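Local coordinates for SusD superfamily protein (Bacteroides fragilis, PDB 3L22) that probably binds sugars at the outer membrane of the bacterium, as a SusD-family protein that also carries zinc ions in the crystal, at residues A[199-204]-A[228-233]; A[324-329]-A[356-361]; A[210-215]-A[335-340]. All coordinates share one frame; numbering follows the deposited sequence.

Contact 1 of 3, residues A[199-204]-A[228-233]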
# COMPACT_ATOMS: atom_id res chain seq x y z
N THR A 199 5.87 -4.86 13.08
CA THR A 199 5.80 -6.10 13.82
C THR A 199 6.10 -7.27 12.90
O THR A 199 6.19 -7.11 11.68
CB THR A 199 4.39 -6.29 14.38
OG1 THR A 199 3.42 -6.16 13.32
CG2 THR A 199 4.12 -5.29 15.53
N GLN A 200 6.23 -8.46 13.48
CA GLN A 200 6.31 -9.67 12.69
C GLN A 200 5.11 -9.78 11.77
O GLN A 200 5.26 -10.09 10.57
CB GLN A 200 6.43 -10.90 13.59
CG GLN A 200 7.75 -10.88 14.37
CD GLN A 200 8.01 -12.16 15.12
OE1 GLN A 200 7.59 -13.24 14.69
NE2 GLN A 200 8.68 -12.04 16.29
N ALA A 201 3.91 -9.47 12.28
CA ALA A 201 2.69 -9.45 11.42
C ALA A 201 2.79 -8.51 10.23
O ALA A 201 2.38 -8.86 9.13
CB ALA A 201 1.45 -9.08 12.26
N ALA A 202 3.33 -7.31 10.43
CA ALA A 202 3.52 -6.38 9.32
C ALA A 202 4.49 -6.92 8.24
O ALA A 202 4.24 -6.81 7.03
CB ALA A 202 4.04 -5.03 9.86
N ALA A 203 5.61 -7.47 8.69
CA ALA A 203 6.60 -8.04 7.81
C ALA A 203 5.98 -9.20 7.00
O ALA A 203 6.22 -9.33 5.80
CB ALA A 203 7.80 -8.51 8.62
N ASN A 204 5.20 -10.03 7.67
CA ASN A 204 4.54 -11.16 7.02
C ASN A 204 3.45 -10.74 6.05
O ASN A 204 3.26 -11.38 5.01
CB ASN A 204 3.99 -12.12 8.08
CG ASN A 204 5.08 -13.01 8.69
OD1 ASN A 204 5.90 -13.53 7.96
ND2 ASN A 204 5.05 -13.22 10.02
N THR A 228 -1.33 -13.50 13.58
CA THR A 228 -2.26 -13.98 14.60
C THR A 228 -2.52 -12.87 15.62
O THR A 228 -1.76 -11.90 15.72
CB THR A 228 -1.67 -15.20 15.35
OG1 THR A 228 -0.44 -14.79 15.95
CG2 THR A 228 -1.40 -16.42 14.39
N GLY A 229 -3.62 -13.02 16.34
CA GLY A 229 -3.96 -12.15 17.46
C GLY A 229 -4.87 -10.97 17.12
O GLY A 229 -5.25 -10.22 18.02
N TYR A 230 -5.16 -10.76 15.83
CA TYR A 230 -6.02 -9.65 15.39
C TYR A 230 -7.46 -10.13 15.24
O TYR A 230 -7.74 -11.33 15.28
CB TYR A 230 -5.53 -9.03 14.08
CG TYR A 230 -4.12 -8.51 14.18
CD1 TYR A 230 -3.86 -7.20 14.60
CD2 TYR A 230 -3.03 -9.33 13.91
CE1 TYR A 230 -2.56 -6.72 14.68
CE2 TYR A 230 -1.71 -8.84 13.99
CZ TYR A 230 -1.49 -7.56 14.37
OH TYR A 230 -0.20 -7.10 14.49
N SER A 231 -8.39 -9.19 15.08
CA SER A 231 -9.78 -9.55 14.85
C SER A 231 -10.46 -8.49 14.01
O SER A 231 -9.83 -7.51 13.63
CB SER A 231 -10.46 -9.76 16.20
OG SER A 231 -10.36 -8.58 16.97
N LEU A 232 -11.71 -8.77 13.63
CA LEU A 232 -12.53 -7.88 12.87
C LEU A 232 -13.57 -7.33 13.81
O LEU A 232 -14.55 -8.01 14.11
CB LEU A 232 -13.24 -8.61 11.72
CG LEU A 232 -12.40 -9.29 10.63
CD1 LEU A 232 -13.33 -9.96 9.61
CD2 LEU A 232 -11.44 -8.28 9.98
N PRO A 233 -13.37 -6.10 14.30
CA PRO A 233 -14.45 -5.48 15.10
C PRO A 233 -15.75 -5.32 14.28
O PRO A 233 -15.70 -5.17 13.06
CB PRO A 233 -13.87 -4.12 15.45
CG PRO A 233 -12.36 -4.29 15.32
CD PRO A 233 -12.18 -5.24 14.22
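Apolar packing carries the contact between Ala-201 and Tyr-230. The methyl CB of Ala-201 lies 3.6 Å from CE2 of Tyr-230 and 3.4 Å from its phenol OH, meeting the ring obliquely at its outer end. The ring reaches this far because CG of Tyr-230 is set beside its backbone N and anti to the carbonyl carbon (chi1 -59°), which sends the phenol from its loop to the first turn of helix 200-213. Ile-250 of strand 249-253 touches both side chains, and Tyr-327 packs against CB of Tyr-230.

The two hydroxyls are not bonded: OG1 of Thr-199 and OH of Tyr-230 stand 3.9 Å apart. The threonine hydroxyl is engaged within its own segment, where Ala-202 N donates to OG1 at 3.1 Å with an N-H...O angle of 158°.

That bond marks Thr-199 as the N-cap of helix 200-213, and the loop ring is laid against the capped end. The side chain of Thr-199 is about 4 Å from that of the zinc ligand Asp-186, so this helix N-terminus, with an aromatic side chain packed on it, lies beside a zinc site built by Asp-186 and Glu-188.

Contact 2 of 3, residues A[324-329]-A[356-361]. With EDO (1,2-ethanediol), chain B; EDO (1,2-ethanediol), chain C.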
# COMPACT_ATOMS: atom_id res chain seq x y z
N ILE A 324 -1.99 0.92 6.40
CA ILE A 324 -1.24 0.16 5.39
C ILE A 324 -1.74 -1.29 5.36
O ILE A 324 -2.14 -1.77 4.32
CB ILE A 324 0.28 0.23 5.65
CG1 ILE A 324 0.77 1.70 5.64
CG2 ILE A 324 1.09 -0.63 4.68
CD1 ILE A 324 0.53 2.48 4.35
N PHE A 325 -1.70 -1.97 6.49
CA PHE A 325 -2.18 -3.34 6.64
C PHE A 325 -3.18 -3.43 7.78
O PHE A 325 -2.89 -2.99 8.91
CB PHE A 325 -1.03 -4.30 6.99
CG PHE A 325 0.11 -4.31 6.02
CD1 PHE A 325 -0.10 -4.41 4.65
CD2 PHE A 325 1.43 -4.26 6.50
CE1 PHE A 325 0.96 -4.45 3.78
CE2 PHE A 325 2.48 -4.29 5.64
CZ PHE A 325 2.26 -4.38 4.27
N ARG A 326 -4.34 -4.02 7.50
CA ARG A 326 -5.26 -4.42 8.55
C ARG A 326 -5.79 -5.82 8.30
O ARG A 326 -5.67 -6.36 7.17
CB ARG A 326 -6.38 -3.37 8.73
CG ARG A 326 -7.28 -3.13 7.60
CD ARG A 326 -8.24 -2.00 7.94
NE ARG A 326 -9.03 -1.53 6.82
CZ ARG A 326 -10.19 -2.06 6.39
NH1 ARG A 326 -10.74 -3.13 6.95
NH2 ARG A 326 -10.82 -1.51 5.35
N TYR A 327 -6.37 -6.41 9.34
CA TYR A 327 -6.67 -7.83 9.31
C TYR A 327 -7.71 -8.28 8.26
O TYR A 327 -7.65 -9.41 7.81
CB TYR A 327 -7.06 -8.31 10.71
CG TYR A 327 -7.18 -9.81 10.87
CD1 TYR A 327 -6.14 -10.66 10.53
CD2 TYR A 327 -8.33 -10.36 11.42
CE1 TYR A 327 -6.29 -12.04 10.65
CE2 TYR A 327 -8.47 -11.74 11.59
CZ TYR A 327 -7.45 -12.56 11.21
OH TYR A 327 -7.61 -13.89 11.40
N ALA A 328 -8.67 -7.43 7.88
CA ALA A 328 -9.55 -7.81 6.78
C ALA A 328 -8.73 -8.09 5.52
O ALA A 328 -9.11 -8.95 4.73
CB ALA A 328 -10.62 -6.75 6.49
N GLU A 329 -7.61 -7.38 5.33
CA GLU A 329 -6.74 -7.66 4.19
C GLU A 329 -6.09 -9.05 4.30
O GLU A 329 -6.00 -9.80 3.30
CB GLU A 329 -5.65 -6.60 4.00
CG GLU A 329 -5.03 -6.69 2.59
CD GLU A 329 -3.67 -6.05 2.49
OE1 GLU A 329 -3.43 -5.01 3.20
OE2 GLU A 329 -2.83 -6.58 1.72
N ARG A 356 -16.94 -10.55 4.62
CA ARG A 356 -18.21 -10.01 4.14
C ARG A 356 -19.26 -10.01 5.25
O ARG A 356 -20.01 -9.05 5.38
CB ARG A 356 -18.72 -10.81 2.93
CG ARG A 356 -20.03 -10.29 2.31
CD ARG A 356 -20.39 -10.99 1.00
NE ARG A 356 -21.64 -10.48 0.44
CZ ARG A 356 -21.76 -9.38 -0.32
NH1 ARG A 356 -20.70 -8.67 -0.67
NH2 ARG A 356 -22.95 -9.00 -0.75
N GLY A 357 -19.31 -11.08 6.03
CA GLY A 357 -20.24 -11.19 7.17
C GLY A 357 -20.07 -10.14 8.25
O GLY A 357 -21.00 -9.85 8.98
N ARG A 358 -18.87 -9.58 8.37
CA ARG A 358 -18.68 -8.46 9.28
C ARG A 358 -19.54 -7.25 8.90
O ARG A 358 -20.06 -6.55 9.80
CB ARG A 358 -17.20 -8.15 9.47
CG ARG A 358 -16.91 -7.07 10.54
CD ARG A 358 -16.73 -5.69 9.97
NE ARG A 358 -15.58 -5.54 9.09
CZ ARG A 358 -14.35 -5.16 9.45
NH1 ARG A 358 -14.04 -4.93 10.72
NH2 ARG A 358 -13.41 -5.01 8.52
N SER A 359 -19.74 -7.04 7.59
CA SER A 359 -20.46 -5.87 7.09
C SER A 359 -21.87 -6.13 6.52
O SER A 359 -22.67 -5.20 6.44
CB SER A 359 -19.59 -5.17 6.04
OG SER A 359 -18.41 -4.64 6.62
N VAL A 360 -22.12 -7.36 6.07
CA VAL A 360 -23.35 -7.72 5.33
C VAL A 360 -24.00 -8.89 6.03
O VAL A 360 -23.40 -9.92 6.17
CB VAL A 360 -23.04 -8.15 3.85
CG1 VAL A 360 -24.31 -8.63 3.10
CG2 VAL A 360 -22.38 -6.97 3.04
N ASP A 361 -25.24 -8.75 6.47
CA ASP A 361 -25.98 -9.87 7.09
C ASP A 361 -26.23 -11.05 6.13
O ASP A 361 -26.86 -10.89 5.08
CB ASP A 361 -27.33 -9.36 7.56
CG ASP A 361 -28.19 -10.44 8.21
OD1 ASP A 361 -27.68 -11.29 8.98
OD2 ASP A 361 -29.41 -10.42 7.95
C1 EDO B . -2.72 -6.97 -1.71
O1 EDO B . -3.69 -6.56 -0.78
C2 EDO B . -2.14 -5.80 -2.52
O2 EDO B . -1.29 -6.45 -3.52
C1 EDO C . -6.27 -18.32 9.81
O1 EDO C . -5.10 -19.15 9.75
C2 EDO C . -6.22 -17.20 8.77
O2 EDO C . -6.22 -15.83 9.28
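Two buried arginines face each other, with NH1 of Arg-326 only 3.6 Å from NH2 of Arg-358 and no hydrogen bond joining them. Each terminal nitrogen comes in at the edge of the other guanidinium, near its plane. The two planes are nevertheless turned 51° apart, so the groups meet edge to edge with a twist and do not stack.

Acidic side chains around the pair probably make this proximity tolerable. Glu-388 OE2 forms salt bridges with both Arg-326 NH1 and Arg-358 NH2, and Glu-248 also serves both residues, pairing with NH1 of each. Glu-392 takes NE of Arg-326. Such an anionic surround probably offsets the paired positive charges and should favour keeping both arginines ionised.

The side chains arrive by different routes. Arg-326 starts with CG between its backbone N and carbonyl carbon (chi1 62°) and then runs extended as far as NE, reaching out from the end of strand 322-326. Arg-358 is folded instead, with bends at chi2 and chi3 that turn its guanidinium toward the start of helix 327-339. There, the methyl CB of Ala-328 lies obliquely against it, 3.9 Å from Arg-358 NH2, adding a small apolar contact to the charged one.

Arg-326 is itself the N-cap residue of helix 327-339, and its carbonyl O accepts from Glu-329 N at 2.9 Å. One corner of the chain thus ends a strand, opens a helix and sends an arginine toward the C-terminal part of helix 345-359. A buried salt-bridge network, two arginines bridged by shared carboxylates, joins this strand-to-helix junction to helix 345-359, beside the zinc-site residue Glu-234.

Contact 3 of 3, residues A[210-215]-A[335-340]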
# COMPACT_ATOMS: atom_id res chain seq x y z
N VAL A 210 4.12 -9.73 -1.59
CA VAL A 210 5.16 -9.99 -2.54
C VAL A 210 4.96 -11.36 -3.18
O VAL A 210 5.00 -11.49 -4.39
CB VAL A 210 6.56 -9.87 -1.91
CG1 VAL A 210 7.65 -10.45 -2.81
CG2 VAL A 210 6.84 -8.39 -1.58
N TYR A 211 4.76 -12.39 -2.37
CA TYR A 211 4.57 -13.72 -2.93
C TYR A 211 3.33 -13.80 -3.81
O TYR A 211 3.36 -14.46 -4.84
CB TYR A 211 4.58 -14.79 -1.85
CG TYR A 211 5.96 -15.21 -1.35
CD1 TYR A 211 6.99 -15.56 -2.23
CD2 TYR A 211 6.23 -15.30 0.03
CE1 TYR A 211 8.23 -15.99 -1.76
CE2 TYR A 211 7.47 -15.74 0.49
CZ TYR A 211 8.47 -16.06 -0.40
OH TYR A 211 9.69 -16.52 0.03
N MSE A 212 2.25 -13.11 -3.46
CA MSE A 212 1.08 -13.09 -4.36
C MSE A 212 1.40 -12.48 -5.72
O MSE A 212 0.93 -12.99 -6.76
CB MSE A 212 -0.10 -12.36 -3.73
CG MSE A 212 -0.67 -13.12 -2.58
SE MSE A 212 -2.06 -12.09 -1.67
CE MSE A 212 -3.45 -12.28 -2.83
N ALA A 213 2.21 -11.42 -5.73
CA ALA A 213 2.60 -10.76 -6.98
C ALA A 213 3.41 -11.72 -7.88
O ALA A 213 3.52 -11.51 -9.10
CB ALA A 213 3.41 -9.44 -6.67
N MSE A 214 3.99 -12.76 -7.26
CA MSE A 214 4.81 -13.75 -7.97
C MSE A 214 4.06 -15.07 -8.22
O MSE A 214 4.65 -16.04 -8.67
CB MSE A 214 6.10 -13.98 -7.18
CG MSE A 214 6.90 -12.70 -6.87
SE MSE A 214 8.39 -13.01 -5.67
CE MSE A 214 9.73 -13.43 -7.00
N ASN A 215 2.76 -15.08 -7.94
CA ASN A 215 1.93 -16.27 -8.04
C ASN A 215 2.40 -17.41 -7.15
O ASN A 215 2.15 -18.52 -7.45
CB ASN A 215 1.76 -16.73 -9.51
CG ASN A 215 0.79 -15.86 -10.29
OD1 ASN A 215 0.55 -14.70 -9.98
ND2 ASN A 215 0.21 -16.45 -11.33
N ALA A 335 -7.84 -15.57 1.21
CA ALA A 335 -8.93 -16.11 0.38
C ALA A 335 -8.46 -16.21 -1.07
O ALA A 335 -8.67 -17.24 -1.70
CB ALA A 335 -10.16 -15.21 0.45
N GLU A 336 -7.80 -15.15 -1.60
CA GLU A 336 -7.33 -15.17 -2.98
C GLU A 336 -6.31 -16.28 -3.17
O GLU A 336 -6.37 -17.02 -4.15
CB GLU A 336 -6.79 -13.80 -3.44
CG GLU A 336 -6.16 -13.81 -4.83
CD GLU A 336 -5.71 -12.44 -5.29
OE1 GLU A 336 -5.86 -11.47 -4.49
OE2 GLU A 336 -5.18 -12.32 -6.43
N CYS A 337 -5.36 -16.42 -2.24
CA CYS A 337 -4.36 -17.48 -2.34
C CYS A 337 -4.99 -18.87 -2.39
O CYS A 337 -4.65 -19.69 -3.25
CB CYS A 337 -3.40 -17.43 -1.17
SG CYS A 337 -2.43 -15.92 -1.15
N TYR A 338 -5.92 -19.12 -1.49
CA TYR A 338 -6.56 -20.44 -1.43
C TYR A 338 -7.44 -20.71 -2.67
O TYR A 338 -7.49 -21.85 -3.12
CB TYR A 338 -7.37 -20.63 -0.12
CG TYR A 338 -6.57 -21.09 1.08
CD1 TYR A 338 -6.20 -22.43 1.23
CD2 TYR A 338 -6.17 -20.19 2.06
CE1 TYR A 338 -5.46 -22.86 2.35
CE2 TYR A 338 -5.44 -20.60 3.16
CZ TYR A 338 -5.08 -21.94 3.30
OH TYR A 338 -4.34 -22.35 4.38
N ALA A 339 -8.08 -19.67 -3.22
CA ALA A 339 -8.86 -19.84 -4.46
C ALA A 339 -7.96 -20.22 -5.65
O ALA A 339 -8.47 -20.76 -6.64
CB ALA A 339 -9.65 -18.58 -4.78
N ASN A 340 -6.67 -19.90 -5.58
CA ASN A 340 -5.70 -20.26 -6.63
C ASN A 340 -5.02 -21.61 -6.37
O ASN A 340 -4.13 -21.96 -7.10
CB ASN A 340 -4.64 -19.18 -6.77
CG ASN A 340 -5.10 -18.03 -7.59
OD1 ASN A 340 -5.20 -18.14 -8.79
ND2 ASN A 340 -5.38 -16.91 -6.95
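With CG anti to its carbonyl carbon (chi1 -69°), the selenomethionine Met-212 leaves helix 200-213 toward helix 327-339, and a bend at chi3 of 77° turns its terminal methyl onto Glu-336. The glutamate answers with an extended chain, its CG anti to the backbone N (chi1 174°), so that its length runs obliquely across the end of Met-212.

The methyl CE of Met-212 meets Glu-336 along much of that chain. It is 3.7 Å from CB and comes in to 3.0 Å from the carboxylate oxygen OE1, a tight approach for a methyl group, with no hydrogen bond across the contact. The strong partners of this carboxylate are two arginines: Arg-401 forms a salt bridge with OE1 and Arg-402 with OE2. A salt bridge on each oxygen probably helps to fix the rotation of the carboxylate and keep it where the methyl packs.

Farther back along the chain, CG and SE of Met-212 meet Cys-337. The CG touches SG of Cys-337 at 3.6 Å, and the SE is 3.9 Å from the same sulfur, giving a small apolar patch in which the thiol packs alongside the middle of the selenomethionine chain. All three touching side chains are buried.

Both helices end close by. Asn-215, with positive phi, is the C' residue of a Schellman motif closing helix 200-213. In the other segment, Asn-340 ND2 donates to Glu-336 O at 3.0 Å, from above the carbonyl plane. Around the pair, helix 168-178 packs on Val-210 and Ala-213, helix 217-225 touches Cys-337 through Ala-220 and Ile-221, and Ala-335 packs against helices 345-359 and 374-388, placing this helix-to-helix contact among those four helices.

Overall arrangement
All three contacts are buried, and their centres lie at similar distances from the centre of the chain, yet their chemistry differs. Contacts 1 and 3 share helix 200-213, near its start and its end, while contacts 2 and 3 share helix 327-339 in the same way; contact 3 therefore joins the far ends of the helices whose beginnings serve the other two. Contacts 1 and 2 touch directly, through a probable hydrogen bond from Arg-358 NH1 to Pro-233 O and through Leu-232 packed on Ala-328. Contacts 1 and 2 both lie near zinc, one as apolar loop-to-helix packing and the other as a charged strand-helix junction, whereas contact 3 is helix-helix packing remote from the annotated sites.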